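Apoptosis regulator ced-9 (Caenorhabditis elegans, PDB 1OHU) restrains programmed cell death as a Bcl-2 family protein, sequestering the activator ced-4 until egl-1 binds and releases it. Local coordinates at residues V18-F21 against T22-R26; F64-F67 against S68-L72; S78-L81 against Y82-V86; G112-A115 against A116-E120. The protein carries 3 engineered substitutions. All coordinates share one frame; numbering follows the deposited sequence.

Contact 1 (V18-F21 against T22-R26); sequences VDYF and THRIR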
loop_
_atom_site.group_PDB
_atom_site.type_symbol
_atom_site.label_atom_id
_atom_site.label_comp_id
_atom_site.label_asym_id
_atom_site.label_seq_id
_atom_site.Cartn_x
_atom_site.Cartn_y
_atom_site.Cartn_z
ATOM N N VAL A 18 5.368 5.409 -0.698
ATOM C CA VAL A 18 6.296 6.007 0.252
ATOM C C VAL A 18 5.582 6.598 1.457
ATOM O O VAL A 18 5.967 6.348 2.599
ATOM C CB VAL A 18 7.121 7.136 -0.386
ATOM C CG1 VAL A 18 7.906 7.882 0.694
ATOM C CG2 VAL A 18 8.067 6.560 -1.407
ATOM N N ASP A 19 4.547 7.393 1.203
ATOM C CA ASP A 19 3.815 8.015 2.291
ATOM C C ASP A 19 3.141 6.996 3.183
ATOM O O ASP A 19 3.054 7.190 4.396
ATOM C CB ASP A 19 2.761 8.984 1.756
ATOM C CG ASP A 19 2.016 9.693 2.873
ATOM O OD1 ASP A 19 0.952 9.195 3.302
ATOM O OD2 ASP A 19 2.514 10.738 3.343
ATOM N N TYR A 20 2.646 5.913 2.594
ATOM C CA TYR A 20 1.974 4.914 3.406
ATOM C C TYR A 20 2.991 4.094 4.206
ATOM O O TYR A 20 2.784 3.822 5.392
ATOM C CB TYR A 20 1.112 3.982 2.556
ATOM C CG TYR A 20 0.255 3.091 3.433
ATOM C CD1 TYR A 20 -0.864 3.600 4.086
ATOM C CD2 TYR A 20 0.624 1.773 3.692
ATOM C CE1 TYR A 20 -1.591 2.825 4.987
ATOM C CE2 TYR A 20 -0.094 0.987 4.589
ATOM C CZ TYR A 20 -1.200 1.525 5.237
ATOM O OH TYR A 20 -1.887 0.780 6.162
ATOM N N PHE A 21 4.085 3.706 3.558
ATOM C CA PHE A 21 5.130 2.942 4.231
ATOM C C PHE A 21 5.623 3.754 5.429
ATOM O O PHE A 21 5.681 3.259 6.549
ATOM C CB PHE A 21 6.292 2.665 3.264
ATOM C CG PHE A 21 6.117 1.415 2.418
ATOM C CD1 PHE A 21 4.877 1.077 1.881
ATOM C CD2 PHE A 21 7.217 0.602 2.118
ATOM C CE1 PHE A 21 4.730 -0.048 1.057
ATOM C CE2 PHE A 21 7.083 -0.520 1.298
ATOM C CZ PHE A 21 5.833 -0.845 0.766
ATOM N N THR A 22 5.964 5.014 5.186
ATOM C CA THR A 22 6.443 5.893 6.247
ATOM C C THR A 22 5.456 5.960 7.421
ATOM O O THR A 22 5.846 5.848 8.584
ATOM C CB THR A 22 6.671 7.306 5.698
ATOM O OG1 THR A 22 7.616 7.247 4.626
ATOM C CG2 THR A 22 7.193 8.221 6.777
ATOM N N HIS A 23 4.179 6.135 7.102
ATOM C CA HIS A 23 3.129 6.230 8.106
ATOM C C HIS A 23 2.914 4.927 8.872
ATOM O O HIS A 23 2.791 4.931 10.099
ATOM C CB HIS A 23 1.820 6.655 7.443
ATOM C CG HIS A 23 0.628 6.533 8.337
ATOM N ND1 HIS A 23 0.417 7.368 9.414
ATOM C CD2 HIS A 23 -0.392 5.643 8.342
ATOM C CE1 HIS A 23 -0.684 6.996 10.044
ATOM N NE2 HIS A 23 -1.193 5.951 9.414
ATOM N N ARG A 24 2.870 3.809 8.160
ATOM C CA ARG A 24 2.660 2.532 8.826
ATOM C C ARG A 24 3.842 2.165 9.722
ATOM O O ARG A 24 3.665 1.603 10.804
ATOM C CB ARG A 24 2.403 1.422 7.800
ATOM C CG ARG A 24 2.036 0.088 8.450
ATOM C CD ARG A 24 0.855 0.232 9.404
ATOM N NE ARG A 24 0.552 -1.026 10.090
ATOM C CZ ARG A 24 1.251 -1.518 11.110
ATOM N NH1 ARG A 24 2.303 -0.869 11.589
ATOM N NH2 ARG A 24 0.900 -2.676 11.647
ATOM N N ILE A 25 5.048 2.493 9.275
ATOM C CA ILE A 25 6.242 2.212 10.058
ATOM C C ILE A 25 6.266 3.094 11.311
ATOM O O ILE A 25 6.647 2.644 12.387
ATOM C CB ILE A 25 7.507 2.478 9.233
ATOM C CG1 ILE A 25 7.624 1.419 8.127
ATOM C CG2 ILE A 25 8.733 2.499 10.141
ATOM C CD1 ILE A 25 8.766 1.669 7.149
ATOM N N ARG A 26 5.867 4.355 11.168
ATOM C CA ARG A 26 5.844 5.261 12.317
ATOM C C ARG A 26 4.750 4.822 13.280
ATOM O O ARG A 26 4.856 5.023 14.484
ATOM C CB ARG A 26 5.608 6.701 11.861
ATOM C CG ARG A 26 6.843 7.344 11.262
ATOM C CD ARG A 26 6.571 8.722 10.678
ATOM N NE ARG A 26 7.832 9.363 10.293
ATOM C CZ ARG A 26 7.940 10.444 9.526
ATOM N NH1 ARG A 26 6.854 11.040 9.033
ATOM N NH2 ARG A 26 9.143 10.939 9.259
#
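Val18 and Thr22, one helical turn apart, make a local side-chain-to-backbone contact in the middle of helix 13-27, the helix that carries the predicted BH4 motif. Thr22 OG1 donates to Val18 O at 2.8 Å, while Thr22 N reaches the same oxygen at 2.9 Å in the ordinary helical bond. The two donors arrive from opposite faces of the carbonyl plane, the hydroxyl standing 37° out of it, so one oxygen is gripped twice by one residue. What lets the hydroxyl fold back is the first torsion of Thr22 (chi1 -58°), which sets OG1 anti to its own carbonyl carbon and beside the backbone N. Val18 lies alongside, its CG1 4.0 Å from Thr22 OG1. A valine in place of Thr22 would probably leave Val18 O with the backbone N-H as its one donor from this residue, and the side chain without its polar anchor.

Two residues further along, Tyr20 and Arg24 run side by side in the same direction, Tyr20 CE2 lying 4.1 Å from Arg24 CB. The guanidinium is carried beyond the ring to a salt bridge with Glu57. Ile25 leans back over the preceding turn, its CG1 3.1 Å from Phe21 O.

The helix is wedged into the bundle on several sides: Asp19 pairs with Arg50 of helix 44-71, Phe21 packs on Leu131 and Phe132 of helix 128-144, and Tyr20 rests on Ile108 of helix 101-118.

Contact 2 (F64-F67 against S68-L72); sequences FETF and SEQLL. Engineered in segment 68-72: Ser68 (natural residue Cys).
Ser68, an engineered residue where the natural protein has cysteine, turns its hydroxyl back onto the preceding turn near the C-terminal end of helix 44-71. Its OG sits between the backbone N and the carbonyl carbon (chi1 64°), a position from which it faces two carbonyl oxygens: Glu65 O lies 3.0 Å from Ser68 OG and Phe64 O 3.2 Å from it. A serine hydroxyl folded back toward the carbonyls three and four residues earlier is a familiar feature of helices, met here in a helix of the Bcl-2 fold. The ordinary i to i+4 helical bonds continue alongside, with Ser68 N donating to Phe64 O and Leu71 N to Phe67 O at 2.8 Å.

The second kind of contact is between a ring and an amide. Phe67 and Gln70 lie alongside each other and point the same way, and the amide oxygen comes to the ring edge, near its plane, with Gln70 OE1 3.5 Å from Phe67 CD1. Ring and amide planes are turned 44° apart, so the amide is not stacked on the phenyl group. The amide nitrogen lies loosely by a methyl, Gln70 NE2 4.1 Å from Thr66 CG2.

Charge forms the third theme. Glu65 OE1 and Glu69 OE1 stand 4.7 Å apart, a pair of like charges whose repulsion is probably eased by the salt bridge that Glu65 makes with Lys117.

Around this turn the neighbouring helices close in. Phe64 meets Phe110 of helix 101-118 edge-to-face, whereas Phe67 and Leu71 pack on Val85 of helix 79-86.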
loop_
_atom_site.group_PDB
_atom_site.type_symbol
_atom_site.label_atom_id
_atom_site.label_comp_id
_atom_site.label_asym_id
_atom_site.label_seq_id
_atom_site.Cartn_x
_atom_site.Cartn_y
_atom_site.Cartn_z
ATOM N N PHE A 64 -3.120 -11.213 6.557
ATOM C CA PHE A 64 -1.911 -10.421 6.399
ATOM C C PHE A 64 -0.748 -11.091 7.111
ATOM O O PHE A 64 0.367 -11.104 6.600
ATOM C CB PHE A 64 -2.122 -9.008 6.942
ATOM C CG PHE A 64 -2.495 -8.005 5.886
ATOM C CD1 PHE A 64 -3.135 -8.410 4.717
ATOM C CD2 PHE A 64 -2.204 -6.652 6.058
ATOM C CE1 PHE A 64 -3.476 -7.483 3.730
ATOM C CE2 PHE A 64 -2.541 -5.714 5.078
ATOM C CZ PHE A 64 -3.176 -6.131 3.912
ATOM N N GLU A 65 -1.005 -11.660 8.284
ATOM C CA GLU A 65 0.059 -12.326 9.028
ATOM C C GLU A 65 0.620 -13.479 8.203
ATOM O O GLU A 65 1.840 -13.672 8.128
ATOM C CB GLU A 65 -0.460 -12.856 10.372
ATOM C CG GLU A 65 -0.728 -11.790 11.441
ATOM C CD GLU A 65 0.489 -10.912 11.759
ATOM O OE1 GLU A 65 1.641 -11.363 11.575
ATOM O OE2 GLU A 65 0.293 -9.763 12.215
ATOM N N THR A 66 -0.279 -14.231 7.573
ATOM C CA THR A 66 0.105 -15.374 6.745
ATOM C C THR A 66 0.939 -14.977 5.536
ATOM O O THR A 66 2.014 -15.527 5.305
ATOM C CB THR A 66 -1.135 -16.134 6.239
ATOM O OG1 THR A 66 -1.791 -16.759 7.348
ATOM C CG2 THR A 66 -0.738 -17.194 5.211
ATOM N N PHE A 67 0.438 -14.020 4.766
ATOM C CA PHE A 67 1.141 -13.568 3.574
ATOM C C PHE A 67 2.529 -13.001 3.868
ATOM O O PHE A 67 3.462 -13.207 3.100
ATOM C CB PHE A 67 0.302 -12.521 2.830
ATOM C CG PHE A 67 -1.016 -13.047 2.303
ATOM C CD1 PHE A 67 -1.144 -14.371 1.891
ATOM C CD2 PHE A 67 -2.119 -12.206 2.190
ATOM C CE1 PHE A 67 -2.348 -14.854 1.376
ATOM C CE2 PHE A 67 -3.328 -12.675 1.676
ATOM C CZ PHE A 67 -3.443 -14.003 1.267
ATOM N N SER A 68 2.675 -12.280 4.974
ATOM C CA SER A 68 3.973 -11.711 5.285
ATOM C C SER A 68 4.925 -12.819 5.726
ATOM O O SER A 68 6.128 -12.750 5.480
ATOM C CB SER A 68 3.845 -10.619 6.356
ATOM O OG SER A 68 3.379 -11.141 7.579
ATOM N N GLU A 69 4.394 -13.857 6.364
ATOM C CA GLU A 69 5.254 -14.958 6.762
ATOM C C GLU A 69 5.676 -15.711 5.507
ATOM O O GLU A 69 6.736 -16.321 5.476
ATOM C CB GLU A 69 4.548 -15.888 7.755
ATOM C CG GLU A 69 4.503 -15.323 9.167
ATOM C CD GLU A 69 3.885 -16.272 10.183
ATOM O OE1 GLU A 69 3.093 -15.788 11.007
ATOM O OE2 GLU A 69 4.189 -17.487 10.176
ATOM N N GLN A 70 4.849 -15.654 4.465
ATOM C CA GLN A 70 5.178 -16.313 3.199
ATOM C C GLN A 70 6.246 -15.488 2.488
ATOM O O GLN A 70 7.244 -16.017 1.992
ATOM C CB GLN A 70 3.955 -16.404 2.287
ATOM C CG GLN A 70 2.824 -17.298 2.808
ATOM C CD GLN A 70 1.706 -17.458 1.799
ATOM O OE1 GLN A 70 1.407 -16.537 1.039
ATOM N NE2 GLN A 70 1.071 -18.617 1.799
ATOM N N LEU A 71 6.014 -14.183 2.437
ATOM C CA LEU A 71 6.934 -13.260 1.790
ATOM C C LEU A 71 8.307 -13.268 2.456
ATOM O O LEU A 71 9.330 -13.104 1.792
ATOM C CB LEU A 71 6.366 -11.843 1.833
ATOM C CG LEU A 71 7.009 -10.868 0.850
ATOM C CD1 LEU A 71 6.718 -11.346 -0.568
ATOM C CD2 LEU A 71 6.448 -9.465 1.055
ATOM N N LEU A 72 8.324 -13.464 3.771
ATOM C CA LEU A 72 9.568 -13.471 4.526
ATOM C C LEU A 72 10.159 -14.859 4.727
ATOM O O LEU A 72 11.127 -15.008 5.466
ATOM C CB LEU A 72 9.352 -12.807 5.884
ATOM C CG LEU A 72 8.663 -11.439 5.833
ATOM C CD1 LEU A 72 8.534 -10.884 7.240
ATOM C CD2 LEU A 72 9.453 -10.480 4.945
#

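Contact 3 (S78-L81 against Y82-V86); sequences SFSL and YQDVV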
loop_
_atom_site.group_PDB
_atom_site.type_symbol
_atom_site.label_atom_id
_atom_site.label_comp_id
_atom_site.label_asym_id
_atom_site.label_seq_id
_atom_site.Cartn_x
_atom_site.Cartn_y
_atom_site.Cartn_z
ATOM N N SER A 78 12.420 -11.669 -3.753
ATOM C CA SER A 78 12.545 -11.423 -5.181
ATOM C C SER A 78 11.207 -10.924 -5.714
ATOM O O SER A 78 10.165 -11.124 -5.088
ATOM C CB SER A 78 12.958 -12.702 -5.907
ATOM O OG SER A 78 11.975 -13.709 -5.733
ATOM N N PHE A 79 11.240 -10.273 -6.867
ATOM C CA PHE A 79 10.027 -9.745 -7.463
ATOM C C PHE A 79 9.066 -10.883 -7.783
ATOM O O PHE A 79 7.852 -10.744 -7.633
ATOM C CB PHE A 79 10.364 -8.960 -8.731
ATOM C CG PHE A 79 9.222 -8.147 -9.263
ATOM C CD1 PHE A 79 8.419 -7.407 -8.400
ATOM C CD2 PHE A 79 8.960 -8.101 -10.625
ATOM C CE1 PHE A 79 7.369 -6.631 -8.884
ATOM C CE2 PHE A 79 7.908 -7.326 -11.125
ATOM C CZ PHE A 79 7.112 -6.589 -10.248
ATOM N N SER A 80 9.613 -12.011 -8.216
ATOM C CA SER A 80 8.790 -13.165 -8.544
ATOM C C SER A 80 8.056 -13.654 -7.300
ATOM O O SER A 80 6.839 -13.805 -7.313
ATOM C CB SER A 80 9.648 -14.297 -9.095
ATOM O OG SER A 80 8.825 -15.401 -9.432
ATOM N N LEU A 81 8.807 -13.913 -6.234
ATOM C CA LEU A 81 8.215 -14.374 -4.985
ATOM C C LEU A 81 7.166 -13.356 -4.523
ATOM O O LEU A 81 6.088 -13.724 -4.071
ATOM C CB LEU A 81 9.294 -14.527 -3.918
ATOM C CG LEU A 81 8.958 -15.282 -2.620
ATOM C CD1 LEU A 81 10.164 -15.204 -1.695
ATOM C CD2 LEU A 81 7.750 -14.679 -1.923
ATOM N N TYR A 82 7.492 -12.073 -4.634
ATOM C CA TYR A 82 6.566 -11.025 -4.232
ATOM C C TYR A 82 5.233 -11.197 -4.960
ATOM O O TYR A 82 4.159 -11.105 -4.360
ATOM C CB TYR A 82 7.159 -9.645 -4.548
ATOM C CG TYR A 82 6.146 -8.523 -4.443
ATOM C CD1 TYR A 82 5.748 -8.021 -3.200
ATOM C CD2 TYR A 82 5.536 -8.007 -5.586
ATOM C CE1 TYR A 82 4.772 -7.041 -3.104
ATOM C CE2 TYR A 82 4.558 -7.031 -5.499
ATOM C CZ TYR A 82 4.180 -6.554 -4.258
ATOM O OH TYR A 82 3.207 -5.590 -4.177
ATOM N N GLN A 83 5.308 -11.449 -6.260
ATOM C CA GLN A 83 4.110 -11.629 -7.070
ATOM C C GLN A 83 3.316 -12.887 -6.710
ATOM O O GLN A 83 2.089 -12.898 -6.812
ATOM C CB GLN A 83 4.495 -11.640 -8.549
ATOM C CG GLN A 83 4.896 -10.265 -9.068
ATOM C CD GLN A 83 5.388 -10.303 -10.502
ATOM O OE1 GLN A 83 6.589 -10.241 -10.760
ATOM N NE2 GLN A 83 4.462 -10.415 -11.439
ATOM N N ASP A 84 4.006 -13.942 -6.286
ATOM C CA ASP A 84 3.323 -15.174 -5.903
ATOM C C ASP A 84 2.537 -14.967 -4.609
ATOM O O ASP A 84 1.421 -15.472 -4.462
ATOM C CB ASP A 84 4.315 -16.320 -5.665
ATOM C CG ASP A 84 5.120 -16.685 -6.898
ATOM O OD1 ASP A 84 4.604 -16.546 -8.025
ATOM O OD2 ASP A 84 6.274 -17.136 -6.724
ATOM N N VAL A 85 3.137 -14.233 -3.669
ATOM C CA VAL A 85 2.527 -13.982 -2.361
ATOM C C VAL A 85 1.371 -12.999 -2.386
ATOM O O VAL A 85 0.396 -13.157 -1.654
ATOM C CB VAL A 85 3.585 -13.463 -1.346
ATOM C CG1 VAL A 85 2.906 -12.924 -0.086
ATOM C CG2 VAL A 85 4.536 -14.584 -0.975
ATOM N N VAL A 86 1.496 -11.998 -3.243
ATOM C CA VAL A 86 0.528 -10.916 -3.386
ATOM C C VAL A 86 -0.589 -11.156 -4.413
ATOM O O VAL A 86 -1.540 -10.378 -4.507
ATOM C CB VAL A 86 1.313 -9.627 -3.735
ATOM C CG1 VAL A 86 0.542 -8.757 -4.703
ATOM C CG2 VAL A 86 1.655 -8.882 -2.448
HETATM O O HOH W 1 8.937 -17.647 -7.460
#
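Phe79 and Gln83, four residues apart, bring an amide oxygen over a ring face on the first turn of helix 79-86. Gln83 OE1 stands 3.1 Å above the plane of the Phe79 ring, offset toward the rim; ring and amide planes are 42° apart, so the group meets the face with its oxygen rather than lying flat on it. Phe79 CG is anti to the backbone N (chi1 -168°), which swings the ring along the helix toward the later residues. There Phe79 CE1 also touches Tyr82 CD2 at 4.0 Å, the two side chains crossing at a slant. Outside this turn, the Phe79 ring meets Tyr134 of helix 128-144. A serine at Phe79 would remove the ring and is likely to leave the Gln83 amide freer to turn and Tyr82 without this apolar neighbour.

Aliphatic packing occupies a different side of the helix. Leu81 and Val85 point the same way, and Leu81 CD2 approaches Val85 CG2 to 3.4 Å, tighter than usual for two carbons.

On the exposed side a single water bridges Ser80 and Asp84, donating to Asp84 OD2 at 2.8 Å and lying 3.0 Å from Ser80 OG.

Backbone and side chain meet at the start of the helix. Ser78 O accepts from Tyr82 N, and Ser78 OG accepts from Leu81 N at 3.2 Å with an N-H...O angle of 162°. This bond to the third residue onward is the classic serine N-cap, satisfying an amide that has no preceding helical carbonyl to bond.

Contact 4 (G112-A115 against A116-E120); sequences GFVA and AKMME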
loop_
_atom_site.group_PDB
_atom_site.type_symbol
_atom_site.label_atom_id
_atom_site.label_comp_id
_atom_site.label_asym_id
_atom_site.label_seq_id
_atom_site.Cartn_x
_atom_site.Cartn_y
_atom_site.Cartn_z
ATOM N N GLY A 112 2.887 -1.803 3.477
ATOM C CA GLY A 112 3.200 -1.046 4.677
ATOM C C GLY A 112 3.305 -1.965 5.880
ATOM O O GLY A 112 4.178 -1.804 6.722
ATOM N N PHE A 113 2.397 -2.930 5.951
ATOM C CA PHE A 113 2.346 -3.903 7.035
ATOM C C PHE A 113 3.646 -4.704 7.137
ATOM O O PHE A 113 4.222 -4.839 8.215
ATOM C CB PHE A 113 1.179 -4.869 6.802
ATOM C CG PHE A 113 1.076 -5.961 7.833
ATOM C CD1 PHE A 113 0.564 -5.697 9.097
ATOM C CD2 PHE A 113 1.486 -7.260 7.533
ATOM C CE1 PHE A 113 0.461 -6.712 10.051
ATOM C CE2 PHE A 113 1.387 -8.276 8.476
ATOM C CZ PHE A 113 0.871 -8.000 9.741
ATOM N N VAL A 114 4.093 -5.244 6.008
ATOM C CA VAL A 114 5.321 -6.035 5.969
ATOM C C VAL A 114 6.555 -5.171 6.249
ATOM O O VAL A 114 7.462 -5.584 6.961
ATOM C CB VAL A 114 5.496 -6.711 4.599
ATOM C CG1 VAL A 114 6.707 -7.630 4.632
ATOM C CG2 VAL A 114 4.244 -7.495 4.251
ATOM N N ALA A 115 6.589 -3.977 5.672
ATOM C CA ALA A 115 7.708 -3.067 5.889
ATOM C C ALA A 115 7.886 -2.852 7.390
ATOM O O ALA A 115 8.999 -2.912 7.904
ATOM C CB ALA A 115 7.442 -1.740 5.199
ATOM N N ALA A 116 6.782 -2.613 8.095
ATOM C CA ALA A 116 6.846 -2.400 9.540
ATOM C C ALA A 116 7.410 -3.617 10.281
ATOM O O ALA A 116 8.005 -3.472 11.346
ATOM C CB ALA A 116 5.471 -2.049 10.077
ATOM N N LYS A 117 7.215 -4.813 9.729
ATOM C CA LYS A 117 7.741 -6.030 10.351
ATOM C C LYS A 117 9.231 -6.167 10.060
ATOM O O LYS A 117 9.961 -6.774 10.831
ATOM C CB LYS A 117 7.047 -7.287 9.808
ATOM C CG LYS A 117 5.725 -7.665 10.452
ATOM C CD LYS A 117 5.319 -9.070 9.983
ATOM C CE LYS A 117 3.950 -9.483 10.498
ATOM N NZ LYS A 117 3.920 -9.675 11.970
HETATM N N MSE A 118 9.664 -5.606 8.936
HETATM C CA MSE A 118 11.059 -5.674 8.502
HETATM C C MSE A 118 11.938 -4.610 9.146
HETATM O O MSE A 118 13.152 -4.786 9.277
HETATM C CB MSE A 118 11.129 -5.524 6.982
HETATM C CG MSE A 118 10.350 -6.588 6.213
HETATM SE SE MSE A 118 10.248 -6.163 4.335
HETATM C CE MSE A 118 11.834 -7.084 3.763
HETATM N N MSE A 119 11.328 -3.496 9.528
HETATM C CA MSE A 119 12.079 -2.422 10.161
HETATM C C MSE A 119 12.749 -2.880 11.459
HETATM O O MSE A 119 12.173 -3.631 12.257
HETATM C CB MSE A 119 11.165 -1.230 10.443
HETATM C CG MSE A 119 10.803 -0.419 9.223
HETATM SE SE MSE A 119 12.278 0.623 8.581
HETATM C CE MSE A 119 11.795 0.794 6.769
ATOM N N GLU A 120 13.978 -2.415 11.641
ATOM C CA GLU A 120 14.791 -2.703 12.807
ATOM C C GLU A 120 15.210 -4.157 12.942
ATOM O O GLU A 120 15.550 -4.627 14.029
ATOM C CB GLU A 120 14.096 -2.187 14.068
ATOM C CG GLU A 120 13.880 -0.665 14.000
ATOM C CD GLU A 120 13.790 0.001 15.362
ATOM O OE1 GLU A 120 13.451 1.205 15.401
ATOM O OE2 GLU A 120 14.061 -0.672 16.384
#
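Phe113 and Lys117 cross obliquely on the last turns of helix 101-118, the lysine setting its CE methylene against the ring. Phe113 has CG anti to the backbone N (chi1 177°), bringing the ring along the helix toward Lys117, whose CE lies 3.5 Å from both Phe113 CE2 and Phe113 CZ. The lysine chain runs extended through CD and then bends at its last torsion (chi4 -67°), turning NZ off to a salt bridge with Glu65.

One residue along, Val114 and selenomethionine Met118 also cross. Val114 CG1 is 3.8 Å from Met118 SE, an apolar contact, and Met118 CG comes within 3.1 Å of Val114 O. Met119, likewise a selenomethionine and the first residue to leave helical geometry, bends at its second torsion and rests CG 3.3 Å from Ala115 O. The closing turn is held by Met119 N bonding Ala115 O at 2.9 Å, while Met118 N bonds Val114 O and, weakly, Ala115 O.

Gly112 closes the predicted BH1 motif, and the helix ends here within the all-helical Bcl-2 bundle. Ala115 and Ala116 face helix 13-27, packing on Phe21 and Arg24 in turn, while helix 128-144 places Val128 against Ala115, Met118 and Met119.

How the contacts relate
All four contacts are local, each lying along a single helix, so none closes a long loop; in chain order they follow in series and neither nest nor cross. Contact 1 belongs to helix 13-27, contact 2 to the end of helix 44-71, contact 3 to helix 79-86 and contact 4 to the end of helix 101-118. Contact 4 links outward twice: Ile25 CD1 of contact 1 meets Met119 CE at 3.2 Å, and a salt bridge joins it to contact 2. Contact 2 in turn packs on contact 3 through Phe67 and Leu71. Contact 1 touches neither contact 2 nor contact 3, and contacts 3 and 4 do not touch.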